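Local coordinates for nodulation protein S (Bradyrhizobium sp., PDB 3OFK), which is an S-adenosylmethionine-dependent N-methyltransferase that probably acts in the synthesis of nod factors, the lipochitooligosaccharide signals of nodulation, at residues 152-157 with 167-172; 183-188 with 196-201; 52-57 with 73-78; 69-74 with 94-99. One frame throughout, in Å; residues are numbered along the deposited sequence.

Interaction 1 (152-157 with 167-172); sequences FGSARD and AGAETV
Asp-157 lays its carboxylate against the first turn of helix 169-179 and is gripped from several directions. OD1 accepts Gly-168 N at 2.8 Å on its anti side and, more weakly, the backbone N of Thr-171. OD2 takes the Thr-171 hydroxyl, with OG1 2.7 Å from OD2 and approaching from above the carboxylate plane. Glu-170 answers in the reverse direction: its OE1 receives Asp-157 N at 2.9 Å on the syn side, in a bond that is almost straight (170°). The kink at chi2 of Glu-170 (91°) brings CD round to that amide, while OE2 reaches the guanidinium edge of Arg-156 in a salt bridge whose NH1 to OE2 hydrogen bond, 3.2 Å, is weak, with the two planes 68° apart.

Ala-155 O holds two donors, Ala-169 N at 3.0 Å and, on an in-plane lone pair, Ser-154 OG at 2.8 Å. Deeper in, Val-172 CG1 sits over one face of the Phe-152 ring, 3.8 Å from its centroid, while Ala-169 CA lies at the ring's edge. Leu-124 touches both Phe-152 and Val-172, and Met-133 and Ile-137 of helix 130-142 also pack on Val-172. The contact thus seats the start of helix 169-179 at the C-terminal end of strand 148-155 in the Rossmann-like sheet, with the side chain of Ser-154 about 9 Å from the bound S-adenosyl-L-homocysteine.

Asp-157 OD1 and Glu-170 OE1 are like-charged neighbours, but Asp-157 meets two amides at the start of helix 169-179 and Glu-170 one at the start of helix 157-162, which may offset the repulsion and would favour both staying ionised.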
loop_
_atom_site.group_PDB
_atom_site.type_symbol
_atom_site.label_atom_id
_atom_site.label_comp_id
_atom_site.label_asym_id
_atom_site.label_seq_id
_atom_site.Cartn_x
_atom_site.Cartn_y
_atom_site.Cartn_z
ATOM N N PHE A 152 4.776 -5.294 -1.716
ATOM C CA PHE A 152 3.820 -5.347 -0.633
ATOM C C PHE A 152 4.507 -4.983 0.647
ATOM O O PHE A 152 5.667 -5.340 0.869
ATOM C CB PHE A 152 3.252 -6.763 -0.508
ATOM C CG PHE A 152 2.557 -7.032 0.808
ATOM C CD1 PHE A 152 1.262 -6.536 1.064
ATOM C CD2 PHE A 152 3.207 -7.773 1.802
ATOM C CE1 PHE A 152 0.624 -6.811 2.272
ATOM C CE2 PHE A 152 2.581 -8.038 3.022
ATOM C CZ PHE A 152 1.281 -7.544 3.259
ATOM N N GLY A 153 3.806 -4.259 1.501
ATOM C CA GLY A 153 4.334 -4.005 2.835
ATOM C C GLY A 153 3.216 -3.999 3.841
ATOM O O GLY A 153 2.121 -3.580 3.513
ATOM N N SER A 154 3.493 -4.438 5.061
ATOM C CA SER A 154 2.494 -4.392 6.100
ATOM C C SER A 154 3.098 -4.553 7.506
ATOM O O SER A 154 4.123 -5.212 7.692
ATOM C CB SER A 154 1.448 -5.470 5.841
ATOM O OG SER A 154 0.471 -5.576 6.880
ATOM N N ALA A 155 2.483 -3.879 8.469
ATOM C CA ALA A 155 2.621 -4.209 9.860
ATOM C C ALA A 155 2.425 -5.716 10.003
ATOM O O ALA A 155 1.709 -6.317 9.223
ATOM C CB ALA A 155 1.600 -3.461 10.651
ATOM N N ARG A 156 3.101 -6.321 10.969
ATOM C CA ARG A 156 2.998 -7.762 11.169
ATOM C C ARG A 156 1.623 -8.186 11.667
ATOM O O ARG A 156 0.858 -7.365 12.176
ATOM C CB ARG A 156 4.066 -8.244 12.132
ATOM C CG ARG A 156 5.442 -8.312 11.485
ATOM C CD ARG A 156 6.514 -8.748 12.473
ATOM N NE ARG A 156 7.854 -8.749 11.879
ATOM C CZ ARG A 156 8.333 -9.681 11.046
ATOM N NH1 ARG A 156 7.604 -10.727 10.673
ATOM N NH2 ARG A 156 9.565 -9.565 10.578
ATOM N N ASP A 157 1.343 -9.487 11.521
ATOM C CA ASP A 157 0.094 -10.113 11.988
ATOM C C ASP A 157 -0.310 -9.695 13.417
ATOM O O ASP A 157 -1.462 -9.236 13.644
ATOM C CB ASP A 157 0.232 -11.654 11.945
ATOM C CG ASP A 157 0.124 -12.229 10.535
ATOM O OD1 ASP A 157 -0.205 -11.475 9.604
ATOM O OD2 ASP A 157 0.363 -13.465 10.358
ATOM N N ALA A 167 -5.470 -9.792 9.809
ATOM C CA ALA A 167 -4.157 -10.299 9.490
ATOM C C ALA A 167 -3.269 -9.226 8.852
ATOM O O ALA A 167 -3.771 -8.237 8.302
ATOM C CB ALA A 167 -4.273 -11.521 8.593
ATOM N N GLY A 168 -1.955 -9.448 8.933
ATOM C CA GLY A 168 -0.948 -8.527 8.423
ATOM C C GLY A 168 0.061 -9.213 7.508
ATOM O O GLY A 168 -0.312 -10.101 6.719
ATOM N N ALA A 169 1.334 -8.816 7.634
ATOM C CA ALA A 169 2.378 -9.154 6.661
ATOM C C ALA A 169 2.494 -10.648 6.378
ATOM O O ALA A 169 2.429 -11.076 5.213
ATOM C CB ALA A 169 3.742 -8.581 7.116
ATOM N N GLU A 170 2.634 -11.438 7.437
ATOM C CA GLU A 170 3.045 -12.830 7.272
ATOM C C GLU A 170 1.933 -13.606 6.580
ATOM O O GLU A 170 2.185 -14.385 5.656
ATOM C CB GLU A 170 3.425 -13.493 8.605
ATOM C CG GLU A 170 4.584 -12.832 9.345
ATOM C CD GLU A 170 4.122 -11.756 10.327
ATOM O OE1 GLU A 170 3.218 -10.982 9.957
ATOM O OE2 GLU A 170 4.652 -11.699 11.464
ATOM N N THR A 171 0.703 -13.331 7.000
ATOM C CA THR A 171 -0.461 -13.963 6.433
ATOM C C THR A 171 -0.635 -13.631 4.953
ATOM O O THR A 171 -0.813 -14.541 4.128
ATOM C CB THR A 171 -1.719 -13.655 7.297
ATOM O OG1 THR A 171 -1.540 -14.261 8.590
ATOM C CG2 THR A 171 -2.938 -14.235 6.671
ATOM N N VAL A 172 -0.554 -12.345 4.608
ATOM C CA VAL A 172 -0.657 -11.946 3.212
ATOM C C VAL A 172 0.498 -12.482 2.352
ATOM O O VAL A 172 0.269 -12.972 1.247
ATOM C CB VAL A 172 -0.779 -10.432 3.069
ATOM C CG1 VAL A 172 -0.711 -10.028 1.610
ATOM C CG2 VAL A 172 -2.091 -9.933 3.714
#

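Interaction 2 (183-188 with 196-201); sequences VERVQC and DCLLAR
The amide of Gln-187 and the carboxylate of Asp-196 lie nearly coplanar, 21° apart, and are joined by a weak bond from NE2 to OD1 of 3.4 Å. Two guanidiniums flank the same strand pair, each met obliquely by a methyl: Leu-198 CD2 comes up to Arg-185 NH1, and Val-183 CG2 stands 3.6 Å from Arg-201 NH1. The extended Arg-201 chain, with CG anti to the backbone N (chi1 -178°), runs past that same CG2. Arg-201 NH1 gives a hydrogen bond to water 1, which in turn donates to Glu-184 OE1 at 2.7 Å. The far ends of both residues are tied elsewhere, Glu-184 to Arg-44 and Arg-201 to Ser-49, while Arg-185 pairs with Glu-182.

This is the C-terminal beta hairpin of the Rossmann-like methyltransferase sheet: strand 196-203 runs antiparallel to its neighbour 148-155, and strand 181-189, outermost, lies antiparallel to 196-203. Glu-184/Arg-201, Val-186/Leu-199 and Cys-188/Cys-197 are hydrogen-bonded pairs, Val-186 N lying 2.7 Å from Leu-199 O and Cys-197 N 2.8 Å from Cys-188 O. Val-183 and Glu-184 both face Arg-201 in a classic beta bulge, Val-183 N bonding Arg-201 O at 2.8 Å and Glu-184 N only weakly. Val-186 CG2 packs on Leu-199 CB at 3.8 Å, on the face covered by helix 33-46; Leu-198 and Ala-200 turn to the other face, against Ile-173 of helix 169-179.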
loop_
_atom_site.group_PDB
_atom_site.type_symbol
_atom_site.label_atom_id
_atom_site.label_comp_id
_atom_site.label_asym_id
_atom_site.label_seq_id
_atom_site.Cartn_x
_atom_site.Cartn_y
_atom_site.Cartn_z
ATOM N N VAL A 183 10.782 -12.408 -4.644
ATOM C CA VAL A 183 12.126 -12.075 -5.151
ATOM C C VAL A 183 13.042 -11.479 -4.064
ATOM O O VAL A 183 14.271 -11.560 -4.181
ATOM C CB VAL A 183 12.100 -11.110 -6.369
ATOM C CG1 VAL A 183 11.013 -11.479 -7.362
ATOM C CG2 VAL A 183 11.944 -9.667 -5.935
ATOM N N GLU A 184 12.450 -10.887 -3.024
ATOM C CA GLU A 184 13.206 -10.214 -1.962
ATOM C C GLU A 184 12.280 -9.832 -0.824
ATOM O O GLU A 184 11.091 -9.648 -1.065
ATOM C CB GLU A 184 13.849 -8.919 -2.500
ATOM C CG GLU A 184 14.813 -8.243 -1.518
ATOM C CD GLU A 184 15.444 -6.966 -2.055
ATOM O OE1 GLU A 184 15.254 -6.614 -3.246
ATOM O OE2 GLU A 184 16.135 -6.315 -1.250
ATOM N N ARG A 185 12.816 -9.682 0.391
ATOM C CA ARG A 185 12.043 -9.107 1.501
ATOM C C ARG A 185 12.912 -8.255 2.400
ATOM O O ARG A 185 14.136 -8.360 2.362
ATOM C CB ARG A 185 11.352 -10.194 2.328
ATOM C CG ARG A 185 12.309 -11.147 3.066
ATOM C CD ARG A 185 11.543 -11.967 4.088
ATOM N NE ARG A 185 10.498 -12.724 3.426
ATOM C CZ ARG A 185 9.476 -13.318 4.031
ATOM N NH1 ARG A 185 9.335 -13.269 5.351
ATOM N NH2 ARG A 185 8.585 -13.971 3.292
ATOM N N VAL A 186 12.273 -7.421 3.205
ATOM C CA VAL A 186 12.969 -6.578 4.173
ATOM C C VAL A 186 12.112 -6.356 5.369
ATOM O O VAL A 186 10.917 -6.189 5.263
ATOM C CB VAL A 186 13.322 -5.130 3.665
ATOM C CG1 VAL A 186 14.822 -4.957 3.542
ATOM C CG2 VAL A 186 12.583 -4.760 2.374
ATOM N N GLN A 187 12.763 -6.277 6.508
ATOM C CA GLN A 187 12.116 -5.917 7.738
ATOM C C GLN A 187 12.398 -4.454 8.049
ATOM O O GLN A 187 13.459 -3.931 7.706
ATOM C CB GLN A 187 12.674 -6.792 8.844
ATOM C CG GLN A 187 11.824 -6.795 10.068
ATOM C CD GLN A 187 12.295 -7.818 11.068
ATOM O OE1 GLN A 187 13.133 -8.675 10.749
ATOM N NE2 GLN A 187 11.752 -7.746 12.288
ATOM N N CYS A 188 11.463 -3.803 8.726
ATOM C CA CYS A 188 11.589 -2.410 9.035
ATOM C C CYS A 188 11.105 -2.162 10.454
ATOM O O CYS A 188 9.955 -2.412 10.752
ATOM C CB CYS A 188 10.727 -1.633 8.043
ATOM S SG CYS A 188 11.539 -0.233 7.442
ATOM N N ASP A 196 6.801 -2.213 13.229
ATOM C CA ASP A 196 7.487 -3.440 12.842
ATOM C C ASP A 196 6.846 -4.043 11.629
ATOM O O ASP A 196 5.832 -4.735 11.726
ATOM C CB ASP A 196 7.499 -4.453 13.979
ATOM C CG ASP A 196 8.271 -5.722 13.629
ATOM O OD1 ASP A 196 8.982 -5.776 12.594
ATOM O OD2 ASP A 196 8.169 -6.682 14.410
ATOM N N CYS A 197 7.498 -3.799 10.499
ATOM C CA CYS A 197 6.929 -3.938 9.185
ATOM C C CYS A 197 7.707 -4.969 8.407
ATOM O O CYS A 197 8.921 -5.078 8.549
ATOM C CB CYS A 197 7.062 -2.599 8.466
ATOM S SG CYS A 197 6.457 -2.614 6.804
ATOM N N LEU A 198 7.002 -5.712 7.575
ATOM C CA LEU A 198 7.627 -6.657 6.655
ATOM C C LEU A 198 7.272 -6.177 5.271
ATOM O O LEU A 198 6.122 -5.854 5.026
ATOM C CB LEU A 198 7.073 -8.070 6.868
ATOM C CG LEU A 198 7.881 -9.273 6.377
ATOM C CD1 LEU A 198 9.357 -9.216 6.812
ATOM C CD2 LEU A 198 7.220 -10.527 6.916
ATOM N N LEU A 199 8.274 -6.066 4.402
ATOM C CA LEU A 199 8.052 -5.757 3.007
ATOM C C LEU A 199 8.613 -6.891 2.197
ATOM O O LEU A 199 9.639 -7.481 2.562
ATOM C CB LEU A 199 8.758 -4.453 2.593
ATOM C CG LEU A 199 8.662 -3.239 3.519
ATOM C CD1 LEU A 199 9.192 -1.956 2.838
ATOM C CD2 LEU A 199 7.233 -3.058 3.904
ATOM N N ALA A 200 7.939 -7.190 1.096
ATOM C CA ALA A 200 8.377 -8.210 0.154
ATOM C C ALA A 200 8.025 -7.765 -1.269
ATOM O O ALA A 200 6.960 -7.183 -1.527
ATOM C CB ALA A 200 7.723 -9.563 0.473
ATOM N N ARG A 201 8.942 -8.050 -2.179
ATOM C CA ARG A 201 8.778 -7.774 -3.581
ATOM C C ARG A 201 8.524 -9.103 -4.266
ATOM O O ARG A 201 9.329 -10.038 -4.153
ATOM C CB ARG A 201 10.034 -7.090 -4.124
ATOM C CG ARG A 201 9.979 -6.696 -5.603
ATOM C CD ARG A 201 11.264 -5.975 -5.977
ATOM N NE ARG A 201 11.287 -5.480 -7.359
ATOM C CZ ARG A 201 12.030 -5.976 -8.355
ATOM N NH1 ARG A 201 12.855 -7.011 -8.160
ATOM N NH2 ARG A 201 11.955 -5.418 -9.570
HETATM O O HOH W 1 14.481 -7.355 -5.775
#

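Interaction 3 (52-57 with 73-78); sequences VSNGLE and CKRLTV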
loop_
_atom_site.group_PDB
_atom_site.type_symbol
_atom_site.label_atom_id
_atom_site.label_comp_id
_atom_site.label_asym_id
_atom_site.label_seq_id
_atom_site.Cartn_x
_atom_site.Cartn_y
_atom_site.Cartn_z
ATOM N N VAL A 52 9.667 2.492 -14.245
ATOM C CA VAL A 52 8.436 1.689 -14.429
ATOM C C VAL A 52 7.636 2.209 -15.635
ATOM O O VAL A 52 7.590 3.403 -15.856
ATOM C CB VAL A 52 7.634 1.685 -13.090
ATOM C CG1 VAL A 52 6.227 1.250 -13.270
ATOM C CG2 VAL A 52 8.359 0.808 -12.055
ATOM N N SER A 53 7.017 1.332 -16.425
ATOM C CA SER A 53 6.149 1.797 -17.548
ATOM C C SER A 53 4.723 2.266 -17.144
ATOM O O SER A 53 4.167 3.236 -17.697
ATOM C CB SER A 53 6.008 0.705 -18.603
ATOM O OG SER A 53 7.243 0.454 -19.302
ATOM N N ASN A 54 4.107 1.536 -16.218
ATOM C CA ASN A 54 2.684 1.714 -15.942
ATOM C C ASN A 54 2.466 1.242 -14.551
ATOM O O ASN A 54 2.340 0.055 -14.329
ATOM C CB ASN A 54 1.851 0.889 -16.932
ATOM C CG ASN A 54 0.396 1.291 -16.938
ATOM O OD1 ASN A 54 0.059 2.435 -16.648
ATOM N ND2 ASN A 54 -0.480 0.347 -17.302
ATOM N N GLY A 55 2.524 2.157 -13.598
ATOM C CA GLY A 55 2.512 1.780 -12.189
ATOM C C GLY A 55 1.126 1.956 -11.559
ATOM O O GLY A 55 0.341 2.799 -12.015
ATOM N N LEU A 56 0.838 1.154 -10.528
ATOM C CA LEU A 56 -0.406 1.290 -9.723
ATOM C C LEU A 56 -0.078 1.438 -8.230
ATOM O O LEU A 56 0.636 0.612 -7.631
ATOM C CB LEU A 56 -1.345 0.102 -9.933
ATOM C CG LEU A 56 -2.664 0.068 -9.113
ATOM C CD1 LEU A 56 -3.629 1.173 -9.537
ATOM C CD2 LEU A 56 -3.359 -1.295 -9.184
ATOM N N GLU A 57 -0.614 2.459 -7.594
ATOM C CA GLU A 57 -0.455 2.584 -6.157
ATOM C C GLU A 57 -1.828 2.395 -5.556
ATOM O O GLU A 57 -2.794 3.059 -6.017
ATOM C CB GLU A 57 0.109 3.943 -5.755
ATOM C CG GLU A 57 0.404 4.002 -4.224
ATOM C CD GLU A 57 0.557 5.392 -3.630
ATOM O OE1 GLU A 57 0.146 6.393 -4.248
ATOM O OE2 GLU A 57 1.141 5.501 -2.525
ATOM N N CYS A 73 7.739 6.552 -12.869
ATOM C CA CYS A 73 6.743 5.805 -13.638
ATOM C C CYS A 73 6.343 6.636 -14.856
ATOM O O CYS A 73 6.022 7.799 -14.713
ATOM C CB CYS A 73 5.501 5.588 -12.785
ATOM S SG CYS A 73 5.771 4.827 -11.158
ATOM N N LYS A 74 6.365 6.049 -16.045
ATOM C CA LYS A 74 5.962 6.741 -17.267
ATOM C C LYS A 74 4.469 7.128 -17.155
ATOM O O LYS A 74 4.051 8.241 -17.489
ATOM C CB LYS A 74 6.230 5.816 -18.469
ATOM C CG LYS A 74 5.999 6.390 -19.845
ATOM C CD LYS A 74 6.807 5.561 -20.855
ATOM C CE LYS A 74 6.251 5.629 -22.269
ATOM N NZ LYS A 74 7.109 4.786 -23.167
ATOM N N ARG A 75 3.695 6.186 -16.650
ATOM C CA ARG A 75 2.306 6.423 -16.226
ATOM C C ARG A 75 2.112 5.844 -14.832
ATOM O O ARG A 75 2.668 4.783 -14.501
ATOM C CB ARG A 75 1.322 5.778 -17.214
ATOM C CG ARG A 75 1.279 6.430 -18.573
ATOM C CD ARG A 75 0.168 5.845 -19.492
ATOM N NE ARG A 75 -1.185 6.187 -19.027
ATOM C CZ ARG A 75 -2.066 5.350 -18.470
ATOM N NH1 ARG A 75 -1.805 4.058 -18.296
ATOM N NH2 ARG A 75 -3.248 5.818 -18.089
ATOM N N LEU A 76 1.313 6.539 -14.021
ATOM C CA LEU A 76 0.955 6.098 -12.662
ATOM C C LEU A 76 -0.560 6.207 -12.499
ATOM O O LEU A 76 -1.161 7.248 -12.848
ATOM C CB LEU A 76 1.637 6.963 -11.582
ATOM C CG LEU A 76 1.421 6.684 -10.079
ATOM C CD1 LEU A 76 1.792 5.209 -9.672
ATOM C CD2 LEU A 76 2.125 7.670 -9.205
ATOM N N THR A 77 -1.172 5.136 -11.993
ATOM C CA THR A 77 -2.557 5.133 -11.535
ATOM C C THR A 77 -2.574 4.965 -10.018
ATOM O O THR A 77 -1.806 4.175 -9.446
ATOM C CB THR A 77 -3.316 3.999 -12.277
ATOM O OG1 THR A 77 -3.188 4.266 -13.675
ATOM C CG2 THR A 77 -4.824 3.863 -11.851
ATOM N N VAL A 78 -3.479 5.681 -9.358
ATOM C CA VAL A 78 -3.562 5.649 -7.890
ATOM C C VAL A 78 -5.056 5.431 -7.479
ATOM O O VAL A 78 -5.969 6.107 -7.978
ATOM C CB VAL A 78 -3.107 6.972 -7.318
ATOM C CG1 VAL A 78 -3.220 6.985 -5.757
ATOM C CG2 VAL A 78 -1.693 7.306 -7.745
HETATM O O HOH W 2 -0.642 3.673 -14.556
#
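Asn-54 and Arg-75 lie side by side and point the same way, their amide and guanidinium planes 39° apart. Asn-54 CG is anti to the backbone N (chi1 -165°), and OD1 comes within 3.0 Å of Arg-75 NH1. Arg-75 turns at chi3 (69°), which places NE off the line of the chain; NH1 has its salt bridge with Glu-113, and Asn-54 ND2 bonds Leu-114 O.

Further along, Thr-77 holds CG2 anti to its backbone N, where it meets Leu-56 CD1 at 3.7 Å, leaving OG1 beside the backbone N and bonded to water 2. On the other face, Leu-76 CD1 leans across to lie 3.7 Å from Gly-55 O. Glu-57 and Val-78 run alongside each other, OE1 3.7 Å from CG1; that OE1 bonds Thr-66 OG1, and the Glu-57 side chain is about 4 Å from the bound S-adenosyl-L-homocysteine.

Between these two layers of side chains the strands run parallel, as the two strands of the beta-alpha-beta unit 52-58, 64-69, 73-80. Gly-55 N to Arg-75 O, Thr-77 N to Gly-55 O and Glu-57 N to Thr-77 O are each 2.8 Å.

Water 2 accepts from Thr-77 OG1 at 2.8 Å and donates to Gly-55 O at 2.9 Å, so it bridges the threonine hydroxyl and a carbonyl that also takes Thr-77 N, and the Gly-55 oxygen is satisfied twice over.

Interaction 4 (69-74 with 94-99); sequences LAPHCK and KRWSHI
Ala-70 CB and Pro-71 sit together over one face of the Trp-96 indole, where the 3-10 turn after helix 64-69 meets the loop leading into strand 99-103. This is the end of the Rossmann-like sheet where its parallel strands begin, away from the cofactor; the side chain of Cys-73 is about 13 Å from the bound S-adenosyl-L-homocysteine.

The alanine methyl covers the five-membered ring as a CH-pi contact, CB 4.0 Å from its centroid and 24° off the normal, with CD1 the nearest ring atom. Pro-71 crosses the indole at about a right angle over the six-membered part, CG 3.6 Å from CZ2. The opposite face of the indole carries Arg-95 CG, above the plane and toward the rim, which leaves the tryptophan sandwiched between its own neighbour in sequence and the turn. Ile-99 CD1 also reaches Ala-70 CB, at 3.7 Å, so the methyl touches both the indole and the tip of Ile-99.

His-98 approaches the turn edge-on. Its chi1 of 65° sets CG between the backbone N and the carbonyl carbon; CB passes 3.3 Å from Lys-74 O and CD2 lies 3.0 Å from Cys-73 O. At the end of the ring NE2 acts as donor to Ala-70 O at 2.7 Å, close to the imidazole's own plane but 45° above that of the carbonyl. The same oxygen takes Cys-73 N at 3.2 Å, and the two donors arrive from opposite faces of its plane.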
loop_
_atom_site.group_PDB
_atom_site.type_symbol
_atom_site.label_atom_id
_atom_site.label_comp_id
_atom_site.label_asym_id
_atom_site.label_seq_id
_atom_site.Cartn_x
_atom_site.Cartn_y
_atom_site.Cartn_z
ATOM N N LEU A 69 7.172 8.127 -5.738
ATOM C CA LEU A 69 7.028 7.158 -6.816
ATOM C C LEU A 69 6.828 7.781 -8.194
ATOM O O LEU A 69 7.382 7.277 -9.179
ATOM C CB LEU A 69 5.848 6.239 -6.501
ATOM C CG LEU A 69 5.680 4.961 -7.334
ATOM C CD1 LEU A 69 6.863 4.001 -7.121
ATOM C CD2 LEU A 69 4.335 4.298 -6.963
ATOM N N ALA A 70 6.076 8.888 -8.265
ATOM C CA ALA A 70 5.634 9.468 -9.552
ATOM C C ALA A 70 6.737 9.715 -10.578
ATOM O O ALA A 70 6.565 9.355 -11.749
ATOM C CB ALA A 70 4.759 10.791 -9.362
ATOM N N PRO A 71 7.876 10.325 -10.163
ATOM C CA PRO A 71 8.887 10.652 -11.154
ATOM C C PRO A 71 9.537 9.453 -11.832
ATOM O O PRO A 71 10.264 9.629 -12.804
ATOM C CB PRO A 71 9.938 11.416 -10.360
ATOM C CG PRO A 71 9.337 11.679 -9.009
ATOM C CD PRO A 71 8.259 10.743 -8.800
ATOM N N HIS A 72 9.246 8.246 -11.348
ATOM C CA HIS A 72 9.891 7.029 -11.817
ATOM C C HIS A 72 8.975 6.109 -12.634
ATOM O O HIS A 72 9.396 5.029 -13.045
ATOM C CB HIS A 72 10.471 6.319 -10.607
ATOM C CG HIS A 72 11.292 7.225 -9.733
ATOM N ND1 HIS A 72 12.465 7.814 -10.152
ATOM C CD2 HIS A 72 11.068 7.686 -8.480
ATOM C CE1 HIS A 72 12.937 8.581 -9.188
ATOM N NE2 HIS A 72 12.098 8.533 -8.166
ATOM N N CYS A 73 7.739 6.552 -12.869
ATOM C CA CYS A 73 6.743 5.805 -13.638
ATOM C C CYS A 73 6.343 6.636 -14.856
ATOM O O CYS A 73 6.022 7.799 -14.713
ATOM C CB CYS A 73 5.501 5.588 -12.785
ATOM S SG CYS A 73 5.771 4.827 -11.158
ATOM N N LYS A 74 6.365 6.049 -16.045
ATOM C CA LYS A 74 5.962 6.741 -17.267
ATOM C C LYS A 74 4.469 7.128 -17.155
ATOM O O LYS A 74 4.051 8.241 -17.489
ATOM C CB LYS A 74 6.230 5.816 -18.469
ATOM C CG LYS A 74 5.999 6.390 -19.845
ATOM C CD LYS A 74 6.807 5.561 -20.855
ATOM C CE LYS A 74 6.251 5.629 -22.269
ATOM N NZ LYS A 74 7.109 4.786 -23.167
ATOM N N LYS A 94 0.821 17.682 -7.960
ATOM C CA LYS A 94 0.257 18.443 -9.090
ATOM C C LYS A 94 1.224 18.787 -10.256
ATOM O O LYS A 94 0.779 19.014 -11.385
ATOM C CB LYS A 94 -0.392 19.731 -8.594
ATOM C CG LYS A 94 0.586 20.848 -8.308
ATOM C CD LYS A 94 -0.060 21.971 -7.527
ATOM C CE LYS A 94 0.999 22.849 -6.860
ATOM N NZ LYS A 94 0.400 24.014 -6.174
ATOM N N ARG A 95 2.526 18.796 -10.007
ATOM C CA ARG A 95 3.486 19.102 -11.089
ATOM C C ARG A 95 3.528 18.020 -12.172
ATOM O O ARG A 95 3.969 18.292 -13.297
ATOM C CB ARG A 95 4.882 19.304 -10.532
ATOM C CG ARG A 95 5.461 18.044 -9.911
ATOM C CD ARG A 95 6.780 18.302 -9.275
ATOM N NE ARG A 95 7.761 18.553 -10.324
ATOM C CZ ARG A 95 9.071 18.388 -10.201
ATOM N NH1 ARG A 95 9.608 17.958 -9.059
ATOM N NH2 ARG A 95 9.841 18.652 -11.250
ATOM N N TRP A 96 3.045 16.813 -11.839
ATOM C CA TRP A 96 3.095 15.670 -12.737
ATOM C C TRP A 96 1.791 15.622 -13.535
ATOM O O TRP A 96 0.722 15.873 -12.984
ATOM C CB TRP A 96 3.349 14.379 -11.958
ATOM C CG TRP A 96 4.602 14.430 -11.163
ATOM C CD1 TRP A 96 4.726 14.406 -9.793
ATOM C CD2 TRP A 96 5.920 14.504 -11.680
ATOM N NE1 TRP A 96 6.042 14.506 -9.436
ATOM C CE2 TRP A 96 6.801 14.558 -10.579
ATOM C CE3 TRP A 96 6.451 14.544 -12.971
ATOM C CZ2 TRP A 96 8.171 14.645 -10.732
ATOM C CZ3 TRP A 96 7.828 14.628 -13.114
ATOM C CH2 TRP A 96 8.669 14.673 -12.004
ATOM N N SER A 97 1.912 15.380 -14.838
ATOM C CA SER A 97 0.769 15.301 -15.777
ATOM C C SER A 97 0.402 13.844 -16.153
ATOM O O SER A 97 -0.548 13.615 -16.914
ATOM C CB SER A 97 1.095 16.086 -17.053
ATOM O OG SER A 97 2.184 15.460 -17.723
ATOM N N HIS A 98 1.146 12.875 -15.603
ATOM C CA HIS A 98 1.011 11.477 -15.990
ATOM C C HIS A 98 0.312 10.594 -14.930
ATOM O O HIS A 98 0.411 9.363 -15.012
ATOM C CB HIS A 98 2.390 10.892 -16.339
ATOM C CG HIS A 98 3.345 10.813 -15.178
ATOM N ND1 HIS A 98 4.017 11.907 -14.680
ATOM C CD2 HIS A 98 3.767 9.753 -14.440
ATOM C CE1 HIS A 98 4.806 11.531 -13.682
ATOM N NE2 HIS A 98 4.664 10.228 -13.506
ATOM N N ILE A 99 -0.377 11.211 -13.957
ATOM C CA ILE A 99 -1.021 10.452 -12.863
ATOM C C ILE A 99 -2.561 10.414 -13.072
ATOM O O ILE A 99 -3.151 11.446 -13.425
ATOM C CB ILE A 99 -0.711 11.038 -11.461
ATOM C CG1 ILE A 99 0.794 11.294 -11.281
ATOM C CG2 ILE A 99 -1.289 10.123 -10.342
ATOM C CD1 ILE A 99 1.212 11.722 -9.841
#

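How the interactions relate
From the N terminus, interaction 3 closes first, bringing strand 73-80 alongside strand 52-58 after the intervening helix 64-69. Interaction 4 opens inside that loop and ends beyond it, so the two overlap and share Cys-73 and Lys-74. Val-52 N to His-72 O ties strands 52-58 and 73-80 where they start, while Leu-76 N to His-98 O leads the sheet on to strand 99-103. Interactions 1 and 2 follow in series without nesting. Interaction 1 closes the loop between strand 148-155 and helix 169-179, interaction 2 the terminal hairpin, and bonds such as Ser-154 O to Leu-198 N tie them. One sheet connects both pairs, interactions 1 and 3 lying on opposite sides of the chain's centre.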